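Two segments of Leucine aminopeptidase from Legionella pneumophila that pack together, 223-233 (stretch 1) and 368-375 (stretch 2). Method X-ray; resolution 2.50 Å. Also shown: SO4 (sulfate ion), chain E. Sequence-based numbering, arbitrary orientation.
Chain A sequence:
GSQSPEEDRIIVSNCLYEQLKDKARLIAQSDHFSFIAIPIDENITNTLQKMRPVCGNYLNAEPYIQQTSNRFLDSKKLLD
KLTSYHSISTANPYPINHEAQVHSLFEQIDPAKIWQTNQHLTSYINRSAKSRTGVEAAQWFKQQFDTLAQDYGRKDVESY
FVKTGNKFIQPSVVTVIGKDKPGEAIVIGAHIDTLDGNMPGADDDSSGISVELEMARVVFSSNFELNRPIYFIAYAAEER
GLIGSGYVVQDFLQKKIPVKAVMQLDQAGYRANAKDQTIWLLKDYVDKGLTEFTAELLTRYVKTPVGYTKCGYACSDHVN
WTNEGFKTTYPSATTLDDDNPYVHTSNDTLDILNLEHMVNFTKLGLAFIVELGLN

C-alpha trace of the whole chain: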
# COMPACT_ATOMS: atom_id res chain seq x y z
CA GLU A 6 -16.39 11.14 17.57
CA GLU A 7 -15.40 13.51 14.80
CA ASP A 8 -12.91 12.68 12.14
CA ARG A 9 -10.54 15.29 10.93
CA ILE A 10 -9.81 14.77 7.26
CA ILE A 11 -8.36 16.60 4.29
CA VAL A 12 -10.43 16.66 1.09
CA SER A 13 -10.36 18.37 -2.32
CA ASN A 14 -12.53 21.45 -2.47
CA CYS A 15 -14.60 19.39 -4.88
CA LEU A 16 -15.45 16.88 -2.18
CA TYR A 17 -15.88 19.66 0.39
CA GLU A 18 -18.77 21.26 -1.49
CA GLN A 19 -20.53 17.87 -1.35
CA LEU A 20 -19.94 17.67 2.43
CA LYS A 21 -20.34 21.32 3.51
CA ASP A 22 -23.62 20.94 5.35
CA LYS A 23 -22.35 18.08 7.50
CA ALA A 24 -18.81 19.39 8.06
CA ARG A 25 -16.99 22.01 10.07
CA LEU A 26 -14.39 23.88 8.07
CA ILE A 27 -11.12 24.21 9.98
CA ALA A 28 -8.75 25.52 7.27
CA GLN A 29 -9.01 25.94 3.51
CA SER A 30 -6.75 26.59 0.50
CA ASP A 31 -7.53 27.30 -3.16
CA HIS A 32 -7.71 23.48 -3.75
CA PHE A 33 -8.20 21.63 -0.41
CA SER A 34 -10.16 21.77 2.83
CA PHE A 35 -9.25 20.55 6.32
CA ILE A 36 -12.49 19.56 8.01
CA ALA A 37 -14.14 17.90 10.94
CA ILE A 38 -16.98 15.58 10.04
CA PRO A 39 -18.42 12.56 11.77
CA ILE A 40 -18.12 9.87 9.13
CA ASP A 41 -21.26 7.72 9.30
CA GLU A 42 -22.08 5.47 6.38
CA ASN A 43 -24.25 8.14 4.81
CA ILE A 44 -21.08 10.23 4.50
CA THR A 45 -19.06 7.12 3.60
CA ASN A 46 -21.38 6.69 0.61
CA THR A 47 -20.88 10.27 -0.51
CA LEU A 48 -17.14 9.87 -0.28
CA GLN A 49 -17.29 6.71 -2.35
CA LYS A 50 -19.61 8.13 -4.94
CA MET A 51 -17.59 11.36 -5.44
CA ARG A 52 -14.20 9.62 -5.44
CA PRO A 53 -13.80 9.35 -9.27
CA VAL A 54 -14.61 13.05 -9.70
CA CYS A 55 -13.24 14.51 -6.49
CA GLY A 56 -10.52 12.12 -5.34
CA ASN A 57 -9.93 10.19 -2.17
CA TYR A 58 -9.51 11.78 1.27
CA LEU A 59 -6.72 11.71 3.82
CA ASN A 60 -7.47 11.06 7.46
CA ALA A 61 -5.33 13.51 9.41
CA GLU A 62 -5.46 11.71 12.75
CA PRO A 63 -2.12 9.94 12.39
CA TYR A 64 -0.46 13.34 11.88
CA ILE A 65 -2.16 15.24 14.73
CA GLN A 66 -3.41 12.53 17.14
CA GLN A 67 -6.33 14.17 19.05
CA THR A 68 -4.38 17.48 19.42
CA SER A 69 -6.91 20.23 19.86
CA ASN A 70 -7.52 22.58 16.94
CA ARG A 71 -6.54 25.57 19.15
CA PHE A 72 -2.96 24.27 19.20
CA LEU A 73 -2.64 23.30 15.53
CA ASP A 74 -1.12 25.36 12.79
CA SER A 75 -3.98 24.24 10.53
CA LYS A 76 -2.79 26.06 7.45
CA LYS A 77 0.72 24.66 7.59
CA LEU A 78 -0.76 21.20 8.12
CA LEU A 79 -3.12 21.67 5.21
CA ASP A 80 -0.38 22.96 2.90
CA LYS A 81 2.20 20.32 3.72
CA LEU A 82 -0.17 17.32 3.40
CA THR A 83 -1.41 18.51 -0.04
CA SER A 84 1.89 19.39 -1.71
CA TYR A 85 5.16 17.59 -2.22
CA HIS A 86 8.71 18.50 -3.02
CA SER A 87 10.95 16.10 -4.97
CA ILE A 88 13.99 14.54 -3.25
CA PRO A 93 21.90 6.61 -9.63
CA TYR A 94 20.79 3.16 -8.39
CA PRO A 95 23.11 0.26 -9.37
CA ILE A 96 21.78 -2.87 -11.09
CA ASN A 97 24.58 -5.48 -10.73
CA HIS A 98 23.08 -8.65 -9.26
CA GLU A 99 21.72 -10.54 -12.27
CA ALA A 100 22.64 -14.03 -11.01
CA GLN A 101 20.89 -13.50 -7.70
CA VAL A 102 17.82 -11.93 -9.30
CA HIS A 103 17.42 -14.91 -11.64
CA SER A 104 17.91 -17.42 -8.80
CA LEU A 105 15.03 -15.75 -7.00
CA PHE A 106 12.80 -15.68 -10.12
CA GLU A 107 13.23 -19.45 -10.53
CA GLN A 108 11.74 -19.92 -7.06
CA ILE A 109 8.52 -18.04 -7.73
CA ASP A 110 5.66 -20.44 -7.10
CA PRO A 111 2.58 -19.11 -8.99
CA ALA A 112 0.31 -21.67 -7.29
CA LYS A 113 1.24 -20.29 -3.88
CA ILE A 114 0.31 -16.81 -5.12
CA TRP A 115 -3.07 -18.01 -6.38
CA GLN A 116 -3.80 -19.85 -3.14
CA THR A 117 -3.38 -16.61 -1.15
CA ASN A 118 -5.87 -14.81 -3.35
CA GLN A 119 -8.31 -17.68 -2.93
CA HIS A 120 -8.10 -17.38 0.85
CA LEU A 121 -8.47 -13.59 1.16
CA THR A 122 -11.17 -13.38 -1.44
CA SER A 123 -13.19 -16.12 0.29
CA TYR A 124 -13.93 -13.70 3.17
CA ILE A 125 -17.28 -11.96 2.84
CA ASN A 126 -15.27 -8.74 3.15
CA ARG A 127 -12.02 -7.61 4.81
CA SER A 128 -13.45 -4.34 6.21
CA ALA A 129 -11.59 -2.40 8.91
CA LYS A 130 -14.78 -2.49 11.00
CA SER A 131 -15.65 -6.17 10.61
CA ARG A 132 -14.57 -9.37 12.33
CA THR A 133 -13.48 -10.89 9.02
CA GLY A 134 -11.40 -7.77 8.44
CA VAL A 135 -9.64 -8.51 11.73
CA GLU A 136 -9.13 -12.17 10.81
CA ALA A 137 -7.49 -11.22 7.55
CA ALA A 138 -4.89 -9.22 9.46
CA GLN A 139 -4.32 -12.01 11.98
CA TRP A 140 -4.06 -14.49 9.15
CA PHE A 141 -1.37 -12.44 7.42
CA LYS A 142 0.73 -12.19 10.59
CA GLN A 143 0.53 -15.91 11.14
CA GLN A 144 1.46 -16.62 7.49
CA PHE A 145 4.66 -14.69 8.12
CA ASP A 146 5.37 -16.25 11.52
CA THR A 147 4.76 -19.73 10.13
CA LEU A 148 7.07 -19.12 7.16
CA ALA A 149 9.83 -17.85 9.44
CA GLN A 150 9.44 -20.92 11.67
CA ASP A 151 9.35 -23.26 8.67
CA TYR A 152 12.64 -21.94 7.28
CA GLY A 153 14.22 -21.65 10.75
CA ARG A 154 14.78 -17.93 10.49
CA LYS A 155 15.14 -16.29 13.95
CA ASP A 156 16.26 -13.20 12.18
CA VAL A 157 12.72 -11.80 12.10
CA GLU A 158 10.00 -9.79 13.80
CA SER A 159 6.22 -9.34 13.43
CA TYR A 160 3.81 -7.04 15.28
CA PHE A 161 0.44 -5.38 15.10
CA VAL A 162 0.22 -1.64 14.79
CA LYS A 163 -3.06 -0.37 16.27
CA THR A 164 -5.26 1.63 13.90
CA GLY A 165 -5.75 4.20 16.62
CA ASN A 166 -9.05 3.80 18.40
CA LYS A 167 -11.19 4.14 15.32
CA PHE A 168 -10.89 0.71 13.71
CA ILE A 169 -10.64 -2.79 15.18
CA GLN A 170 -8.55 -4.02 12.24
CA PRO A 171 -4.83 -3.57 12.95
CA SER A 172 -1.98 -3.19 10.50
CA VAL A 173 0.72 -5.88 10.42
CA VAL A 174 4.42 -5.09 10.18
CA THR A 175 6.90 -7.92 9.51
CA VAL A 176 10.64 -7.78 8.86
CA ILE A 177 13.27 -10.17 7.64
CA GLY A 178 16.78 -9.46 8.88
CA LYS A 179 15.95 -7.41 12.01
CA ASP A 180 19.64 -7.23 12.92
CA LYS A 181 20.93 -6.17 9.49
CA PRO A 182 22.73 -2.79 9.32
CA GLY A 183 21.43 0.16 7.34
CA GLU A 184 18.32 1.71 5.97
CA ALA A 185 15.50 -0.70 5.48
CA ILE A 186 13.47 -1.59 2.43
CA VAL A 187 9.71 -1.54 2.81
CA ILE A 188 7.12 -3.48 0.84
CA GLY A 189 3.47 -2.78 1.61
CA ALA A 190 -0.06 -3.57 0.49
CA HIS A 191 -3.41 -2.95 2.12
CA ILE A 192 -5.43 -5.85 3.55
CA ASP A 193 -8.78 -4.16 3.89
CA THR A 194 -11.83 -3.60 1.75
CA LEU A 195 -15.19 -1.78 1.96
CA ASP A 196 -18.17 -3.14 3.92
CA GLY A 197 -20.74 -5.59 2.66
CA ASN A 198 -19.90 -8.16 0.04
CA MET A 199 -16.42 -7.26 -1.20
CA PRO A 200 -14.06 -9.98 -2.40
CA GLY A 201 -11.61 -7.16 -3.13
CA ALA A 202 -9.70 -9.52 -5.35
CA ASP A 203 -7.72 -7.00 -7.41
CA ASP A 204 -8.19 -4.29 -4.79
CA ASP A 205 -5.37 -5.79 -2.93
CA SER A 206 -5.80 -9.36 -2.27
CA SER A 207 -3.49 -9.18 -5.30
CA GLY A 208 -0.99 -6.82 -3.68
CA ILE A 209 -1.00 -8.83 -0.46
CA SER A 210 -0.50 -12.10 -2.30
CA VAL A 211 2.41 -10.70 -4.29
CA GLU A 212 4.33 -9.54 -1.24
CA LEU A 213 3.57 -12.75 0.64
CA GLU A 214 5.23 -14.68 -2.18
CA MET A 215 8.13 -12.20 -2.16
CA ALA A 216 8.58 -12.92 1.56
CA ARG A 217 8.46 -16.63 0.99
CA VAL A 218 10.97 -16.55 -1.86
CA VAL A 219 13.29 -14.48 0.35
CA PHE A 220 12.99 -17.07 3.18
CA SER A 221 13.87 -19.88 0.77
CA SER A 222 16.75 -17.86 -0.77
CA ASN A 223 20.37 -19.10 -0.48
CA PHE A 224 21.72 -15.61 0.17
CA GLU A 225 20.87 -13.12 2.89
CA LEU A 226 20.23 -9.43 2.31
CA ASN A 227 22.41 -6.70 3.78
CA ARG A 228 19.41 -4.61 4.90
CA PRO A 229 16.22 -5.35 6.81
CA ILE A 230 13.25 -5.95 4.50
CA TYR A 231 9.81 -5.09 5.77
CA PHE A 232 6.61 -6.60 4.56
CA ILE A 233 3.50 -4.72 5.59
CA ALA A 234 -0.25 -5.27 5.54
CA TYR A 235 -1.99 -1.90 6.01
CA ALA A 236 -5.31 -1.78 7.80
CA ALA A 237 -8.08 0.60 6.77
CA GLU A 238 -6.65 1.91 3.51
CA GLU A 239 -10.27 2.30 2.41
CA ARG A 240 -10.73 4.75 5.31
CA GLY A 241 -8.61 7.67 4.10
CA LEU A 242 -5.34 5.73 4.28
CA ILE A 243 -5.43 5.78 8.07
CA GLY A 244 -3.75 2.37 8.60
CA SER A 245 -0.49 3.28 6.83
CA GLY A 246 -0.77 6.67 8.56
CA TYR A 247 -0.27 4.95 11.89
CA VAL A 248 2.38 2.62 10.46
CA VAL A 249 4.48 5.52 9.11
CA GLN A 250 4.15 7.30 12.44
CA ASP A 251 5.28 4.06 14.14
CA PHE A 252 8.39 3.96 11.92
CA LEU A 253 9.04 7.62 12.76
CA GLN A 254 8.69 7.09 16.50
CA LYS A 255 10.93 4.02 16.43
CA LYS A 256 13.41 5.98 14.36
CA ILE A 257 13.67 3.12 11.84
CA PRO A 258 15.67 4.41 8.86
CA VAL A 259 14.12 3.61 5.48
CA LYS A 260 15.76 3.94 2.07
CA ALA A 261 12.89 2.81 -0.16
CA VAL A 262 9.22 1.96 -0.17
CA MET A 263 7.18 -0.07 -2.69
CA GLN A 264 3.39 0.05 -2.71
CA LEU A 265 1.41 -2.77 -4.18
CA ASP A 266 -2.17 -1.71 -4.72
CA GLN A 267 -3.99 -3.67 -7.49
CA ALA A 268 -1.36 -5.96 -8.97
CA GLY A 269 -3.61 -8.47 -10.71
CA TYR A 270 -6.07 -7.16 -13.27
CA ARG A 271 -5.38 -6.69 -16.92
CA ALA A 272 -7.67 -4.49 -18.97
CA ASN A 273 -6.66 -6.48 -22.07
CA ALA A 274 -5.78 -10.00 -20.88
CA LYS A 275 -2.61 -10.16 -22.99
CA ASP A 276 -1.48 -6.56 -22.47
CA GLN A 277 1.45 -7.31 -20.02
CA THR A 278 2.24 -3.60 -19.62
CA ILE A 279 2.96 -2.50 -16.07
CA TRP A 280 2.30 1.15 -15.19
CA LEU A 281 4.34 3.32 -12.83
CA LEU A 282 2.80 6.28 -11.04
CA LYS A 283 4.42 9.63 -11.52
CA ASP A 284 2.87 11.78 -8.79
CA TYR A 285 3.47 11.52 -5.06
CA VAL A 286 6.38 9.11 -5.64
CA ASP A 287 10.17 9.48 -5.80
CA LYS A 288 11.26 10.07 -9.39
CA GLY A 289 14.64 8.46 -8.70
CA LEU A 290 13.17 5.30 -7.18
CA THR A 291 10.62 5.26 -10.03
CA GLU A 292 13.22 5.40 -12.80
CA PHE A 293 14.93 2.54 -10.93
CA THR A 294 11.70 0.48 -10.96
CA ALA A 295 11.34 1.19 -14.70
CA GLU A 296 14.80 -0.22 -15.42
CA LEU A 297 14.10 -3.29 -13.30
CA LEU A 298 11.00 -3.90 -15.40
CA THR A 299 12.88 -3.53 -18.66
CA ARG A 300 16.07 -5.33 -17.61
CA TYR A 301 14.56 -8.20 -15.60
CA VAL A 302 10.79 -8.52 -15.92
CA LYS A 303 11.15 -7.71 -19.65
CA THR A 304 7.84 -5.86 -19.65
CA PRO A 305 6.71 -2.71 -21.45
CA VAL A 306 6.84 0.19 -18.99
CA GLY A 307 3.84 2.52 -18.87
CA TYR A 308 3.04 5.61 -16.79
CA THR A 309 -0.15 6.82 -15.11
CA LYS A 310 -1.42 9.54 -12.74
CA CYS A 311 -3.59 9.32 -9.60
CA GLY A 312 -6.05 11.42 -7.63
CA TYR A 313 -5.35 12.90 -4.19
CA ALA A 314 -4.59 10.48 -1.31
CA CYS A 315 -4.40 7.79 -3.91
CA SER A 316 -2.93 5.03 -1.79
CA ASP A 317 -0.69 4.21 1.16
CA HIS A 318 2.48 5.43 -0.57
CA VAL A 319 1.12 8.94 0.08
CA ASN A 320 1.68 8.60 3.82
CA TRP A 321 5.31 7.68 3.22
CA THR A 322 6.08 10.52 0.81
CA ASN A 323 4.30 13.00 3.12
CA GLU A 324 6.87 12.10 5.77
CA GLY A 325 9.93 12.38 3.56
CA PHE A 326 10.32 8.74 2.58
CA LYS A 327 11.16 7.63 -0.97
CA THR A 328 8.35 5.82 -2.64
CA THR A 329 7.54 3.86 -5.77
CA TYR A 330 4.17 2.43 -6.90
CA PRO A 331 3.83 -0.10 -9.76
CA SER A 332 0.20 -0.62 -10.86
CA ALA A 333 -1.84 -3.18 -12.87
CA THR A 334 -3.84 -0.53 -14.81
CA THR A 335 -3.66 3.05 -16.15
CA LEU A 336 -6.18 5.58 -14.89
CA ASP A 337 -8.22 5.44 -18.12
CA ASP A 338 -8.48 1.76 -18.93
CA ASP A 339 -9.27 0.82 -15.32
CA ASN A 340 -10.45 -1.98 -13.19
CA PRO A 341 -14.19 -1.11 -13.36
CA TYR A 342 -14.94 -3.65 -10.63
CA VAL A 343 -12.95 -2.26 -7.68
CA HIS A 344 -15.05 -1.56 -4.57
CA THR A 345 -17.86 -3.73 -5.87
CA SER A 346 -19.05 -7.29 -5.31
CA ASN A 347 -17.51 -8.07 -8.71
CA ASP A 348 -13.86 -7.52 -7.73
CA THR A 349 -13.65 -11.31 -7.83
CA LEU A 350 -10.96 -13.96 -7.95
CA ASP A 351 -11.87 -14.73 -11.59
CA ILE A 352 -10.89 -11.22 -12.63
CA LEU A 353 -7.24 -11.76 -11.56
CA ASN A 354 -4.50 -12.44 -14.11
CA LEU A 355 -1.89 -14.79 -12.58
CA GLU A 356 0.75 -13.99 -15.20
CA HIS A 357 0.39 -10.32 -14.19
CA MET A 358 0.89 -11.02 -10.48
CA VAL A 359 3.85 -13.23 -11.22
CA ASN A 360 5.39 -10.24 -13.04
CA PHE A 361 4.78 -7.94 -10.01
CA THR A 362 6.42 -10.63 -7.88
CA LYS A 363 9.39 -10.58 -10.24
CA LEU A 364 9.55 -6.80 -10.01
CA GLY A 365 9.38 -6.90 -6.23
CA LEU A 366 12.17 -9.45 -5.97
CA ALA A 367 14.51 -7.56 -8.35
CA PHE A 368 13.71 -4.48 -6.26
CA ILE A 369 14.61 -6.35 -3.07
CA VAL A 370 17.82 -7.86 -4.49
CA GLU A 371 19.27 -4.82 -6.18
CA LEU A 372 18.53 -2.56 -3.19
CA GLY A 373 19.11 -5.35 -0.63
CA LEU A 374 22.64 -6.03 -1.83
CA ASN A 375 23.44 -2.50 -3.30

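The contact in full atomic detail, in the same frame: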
# COMPACT_ATOMS: atom_id res chain seq x y z
N ASN A 223 19.08 -18.56 -0.94
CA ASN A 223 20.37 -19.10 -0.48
C ASN A 223 21.31 -17.99 -0.01
O ASN A 223 22.38 -18.27 0.55
CB ASN A 223 21.04 -19.93 -1.59
CG ASN A 223 20.65 -21.40 -1.53
OD1 ASN A 223 19.94 -21.90 -2.41
ND2 ASN A 223 21.11 -22.10 -0.50
N PHE A 224 20.95 -16.75 -0.29
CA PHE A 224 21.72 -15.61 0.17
C PHE A 224 20.86 -14.74 1.09
O PHE A 224 19.63 -14.74 1.04
CB PHE A 224 22.29 -14.79 -1.00
CG PHE A 224 21.25 -14.32 -1.98
CD1 PHE A 224 20.56 -13.12 -1.77
CD2 PHE A 224 20.94 -15.08 -3.11
CE1 PHE A 224 19.61 -12.70 -2.66
CE2 PHE A 224 19.99 -14.65 -4.00
CZ PHE A 224 19.32 -13.46 -3.78
N GLU A 225 21.53 -14.04 1.99
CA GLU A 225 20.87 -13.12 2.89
C GLU A 225 20.92 -11.73 2.27
O GLU A 225 21.63 -11.52 1.29
CB GLU A 225 21.53 -13.15 4.26
CG GLU A 225 21.20 -14.41 5.02
CD GLU A 225 21.13 -14.17 6.51
OE1 GLU A 225 21.52 -13.07 6.93
OE2 GLU A 225 20.67 -15.06 7.24
N LEU A 226 20.14 -10.80 2.79
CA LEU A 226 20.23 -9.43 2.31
C LEU A 226 21.09 -8.66 3.29
O LEU A 226 21.26 -9.09 4.42
CB LEU A 226 18.84 -8.83 2.22
CG LEU A 226 18.19 -9.46 0.98
CD1 LEU A 226 16.72 -9.24 1.03
CD2 LEU A 226 18.77 -8.90 -0.32
N ASN A 227 21.63 -7.52 2.87
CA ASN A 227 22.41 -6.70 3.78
C ASN A 227 21.61 -5.60 4.47
O ASN A 227 22.19 -4.77 5.18
CB ASN A 227 23.58 -6.07 3.03
CG ASN A 227 24.56 -7.10 2.50
OD1 ASN A 227 24.76 -8.16 3.10
ND2 ASN A 227 25.20 -6.78 1.39
N ARG A 228 20.29 -5.60 4.29
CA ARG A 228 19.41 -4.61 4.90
C ARG A 228 18.21 -5.36 5.43
O ARG A 228 17.85 -6.37 4.85
CB ARG A 228 18.90 -3.61 3.88
CG ARG A 228 19.93 -3.11 2.93
CD ARG A 228 19.33 -2.13 1.90
NE ARG A 228 20.42 -1.29 1.43
CZ ARG A 228 21.00 -0.35 2.16
NH1 ARG A 228 20.58 -0.09 3.39
NH2 ARG A 228 21.99 0.34 1.65
N PRO A 229 17.54 -4.83 6.47
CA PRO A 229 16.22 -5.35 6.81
C PRO A 229 15.22 -5.11 5.67
O PRO A 229 15.23 -4.04 5.06
CB PRO A 229 15.81 -4.55 8.03
CG PRO A 229 17.08 -3.87 8.50
CD PRO A 229 17.91 -3.67 7.28
N ILE A 230 14.34 -6.09 5.43
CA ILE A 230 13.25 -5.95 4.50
C ILE A 230 11.96 -6.04 5.27
O ILE A 230 11.73 -7.02 5.96
CB ILE A 230 13.26 -7.07 3.44
CG1 ILE A 230 14.66 -7.23 2.86
CG2 ILE A 230 12.23 -6.77 2.34
CD1 ILE A 230 15.27 -5.95 2.31
N TYR A 231 11.11 -5.05 5.13
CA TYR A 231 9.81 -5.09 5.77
C TYR A 231 8.72 -5.51 4.81
O TYR A 231 8.68 -5.11 3.63
CB TYR A 231 9.44 -3.72 6.36
CG TYR A 231 10.20 -3.35 7.61
CD1 TYR A 231 11.46 -2.79 7.54
CD2 TYR A 231 9.63 -3.55 8.87
CE1 TYR A 231 12.17 -2.45 8.70
CE2 TYR A 231 10.32 -3.21 10.03
CZ TYR A 231 11.59 -2.66 9.93
OH TYR A 231 12.27 -2.32 11.07
N PHE A 232 7.81 -6.32 5.32
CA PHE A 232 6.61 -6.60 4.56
C PHE A 232 5.44 -6.17 5.41
O PHE A 232 5.34 -6.57 6.57
CB PHE A 232 6.52 -8.07 4.17
CG PHE A 232 7.67 -8.54 3.32
CD1 PHE A 232 8.85 -8.99 3.92
CD2 PHE A 232 7.59 -8.54 1.94
CE1 PHE A 232 9.91 -9.43 3.15
CE2 PHE A 232 8.64 -8.96 1.17
CZ PHE A 232 9.80 -9.41 1.77
N ILE A 233 4.58 -5.33 4.85
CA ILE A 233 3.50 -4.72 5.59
C ILE A 233 2.12 -4.92 4.99
O ILE A 233 1.90 -4.78 3.79
CB ILE A 233 3.75 -3.20 5.77
CG1 ILE A 233 5.14 -2.96 6.39
CG2 ILE A 233 2.73 -2.62 6.69
CD1 ILE A 233 5.51 -1.54 6.58
N PHE A 368 13.68 -5.62 -7.16
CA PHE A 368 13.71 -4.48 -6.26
C PHE A 368 14.44 -4.83 -4.96
O PHE A 368 15.39 -4.16 -4.57
CB PHE A 368 12.28 -4.04 -6.00
CG PHE A 368 12.15 -2.74 -5.27
CD1 PHE A 368 12.29 -1.53 -5.95
CD2 PHE A 368 11.79 -2.72 -3.93
CE1 PHE A 368 12.13 -0.32 -5.26
CE2 PHE A 368 11.63 -1.53 -3.25
CZ PHE A 368 11.79 -0.33 -3.92
N ILE A 369 14.00 -5.90 -4.31
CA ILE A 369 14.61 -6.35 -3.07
C ILE A 369 16.08 -6.75 -3.24
O ILE A 369 16.92 -6.42 -2.41
CB ILE A 369 13.83 -7.51 -2.48
CG1 ILE A 369 12.50 -7.03 -1.90
CG2 ILE A 369 14.60 -8.17 -1.36
CD1 ILE A 369 11.68 -8.17 -1.38
N VAL A 370 16.43 -7.43 -4.32
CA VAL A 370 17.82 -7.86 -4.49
C VAL A 370 18.72 -6.67 -4.80
O VAL A 370 19.77 -6.50 -4.18
CB VAL A 370 17.97 -8.93 -5.61
CG1 VAL A 370 19.43 -9.16 -5.94
CG2 VAL A 370 17.33 -10.23 -5.17
N GLU A 371 18.34 -5.86 -5.77
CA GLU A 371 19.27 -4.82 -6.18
C GLU A 371 19.42 -3.72 -5.12
O GLU A 371 20.50 -3.13 -5.00
CB GLU A 371 18.87 -4.26 -7.53
CG GLU A 371 18.90 -5.34 -8.61
CD GLU A 371 20.31 -5.75 -9.02
OE1 GLU A 371 21.28 -5.23 -8.45
OE2 GLU A 371 20.46 -6.59 -9.93
N LEU A 372 18.37 -3.45 -4.34
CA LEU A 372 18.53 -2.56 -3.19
C LEU A 372 19.15 -3.30 -1.98
O LEU A 372 19.99 -2.74 -1.25
CB LEU A 372 17.19 -1.95 -2.81
CG LEU A 372 16.65 -0.87 -3.74
CD1 LEU A 372 15.28 -0.43 -3.31
CD2 LEU A 372 17.58 0.32 -3.69
N GLY A 373 18.72 -4.55 -1.77
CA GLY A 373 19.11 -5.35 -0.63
C GLY A 373 20.58 -5.71 -0.56
O GLY A 373 21.14 -5.92 0.51
N LEU A 374 21.21 -5.77 -1.73
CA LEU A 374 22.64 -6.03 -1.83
C LEU A 374 23.44 -4.87 -2.51
O LEU A 374 24.63 -5.01 -2.78
CB LEU A 374 22.81 -7.33 -2.61
CG LEU A 374 22.02 -8.61 -2.38
CD1 LEU A 374 22.27 -9.61 -3.51
CD2 LEU A 374 22.47 -9.22 -1.05
N ASN A 375 22.81 -3.72 -2.73
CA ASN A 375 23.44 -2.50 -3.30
C ASN A 375 24.31 -2.68 -4.55
O ASN A 375 23.79 -2.77 -5.67
CB ASN A 375 24.29 -1.81 -2.24
CG ASN A 375 23.55 -1.61 -0.95
OD1 ASN A 375 22.98 -2.55 -0.38
ND2 ASN A 375 23.56 -0.39 -0.47
S SO4 E . 22.98 2.68 4.17
O1 SO4 E . 24.01 1.64 4.21
O2 SO4 E . 22.61 3.00 2.79
O3 SO4 E . 21.81 2.23 4.91
O4 SO4 E . 23.50 3.88 4.82

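The C-terminal end of a helix is held by the loop that leads into a strand, and the close approach depends on a glycine. G373 has no side chain, so L226 can lay its CD2 3.6 Å from G373 CA. A CB on G373 would sit 2.3 Å from L226 CD2, which is a clash. The backbones are correspondingly near here, with L226 CA and G373 CA 5.2 Å apart.

Two carbonyls at the helix end accept hydrogen bonds from the loop. Such carbonyls lack the amide partners that a further turn of helix would supply. N227 N donates to G373 O at 2.9 Å, with good geometry. R228 NE donates to L372 O at 3.1 Å, but the angle of 132° makes this bond weak. The same L372 O also accepts a weak bond from N375 N at 3.3 Å.

The R228 guanidinium also binds a sulfate ion, probably from the crystallisation liquor. R228 NH1 reaches SO4 O3 and R228 NH2 reaches SO4 O2, both at 3.0 Å. Opposite charges favour this pairing. The side chain of N375 lies beside the guanidinium, but its amide is probably turned over in the model.

Most of the remaining contacts are apolar. L226 points its CA-to-CB bond sideways, yet its end comes nearer the helix. Its CD1 lies 3.4 Å from I369 CG2, and its CD2 lies 3.8 Å from L374 CD2. E225 O also lies 3.4 Å from L374 CD2. F224 extends the patch: its CZ meets V370 CG2 at 4.0 Å, at the ring edge, and its CE1 lies 4.2 Å from L374 CD1. On the strand, I230 CG2 and F232 CZ approach I369 CD1 at 4.0 and 3.9 Å. I369 thus touches L226, I230 and F232. The apolar contacts bury hydrocarbon surface away from water. In all, 535 Å² is buried between the stretches.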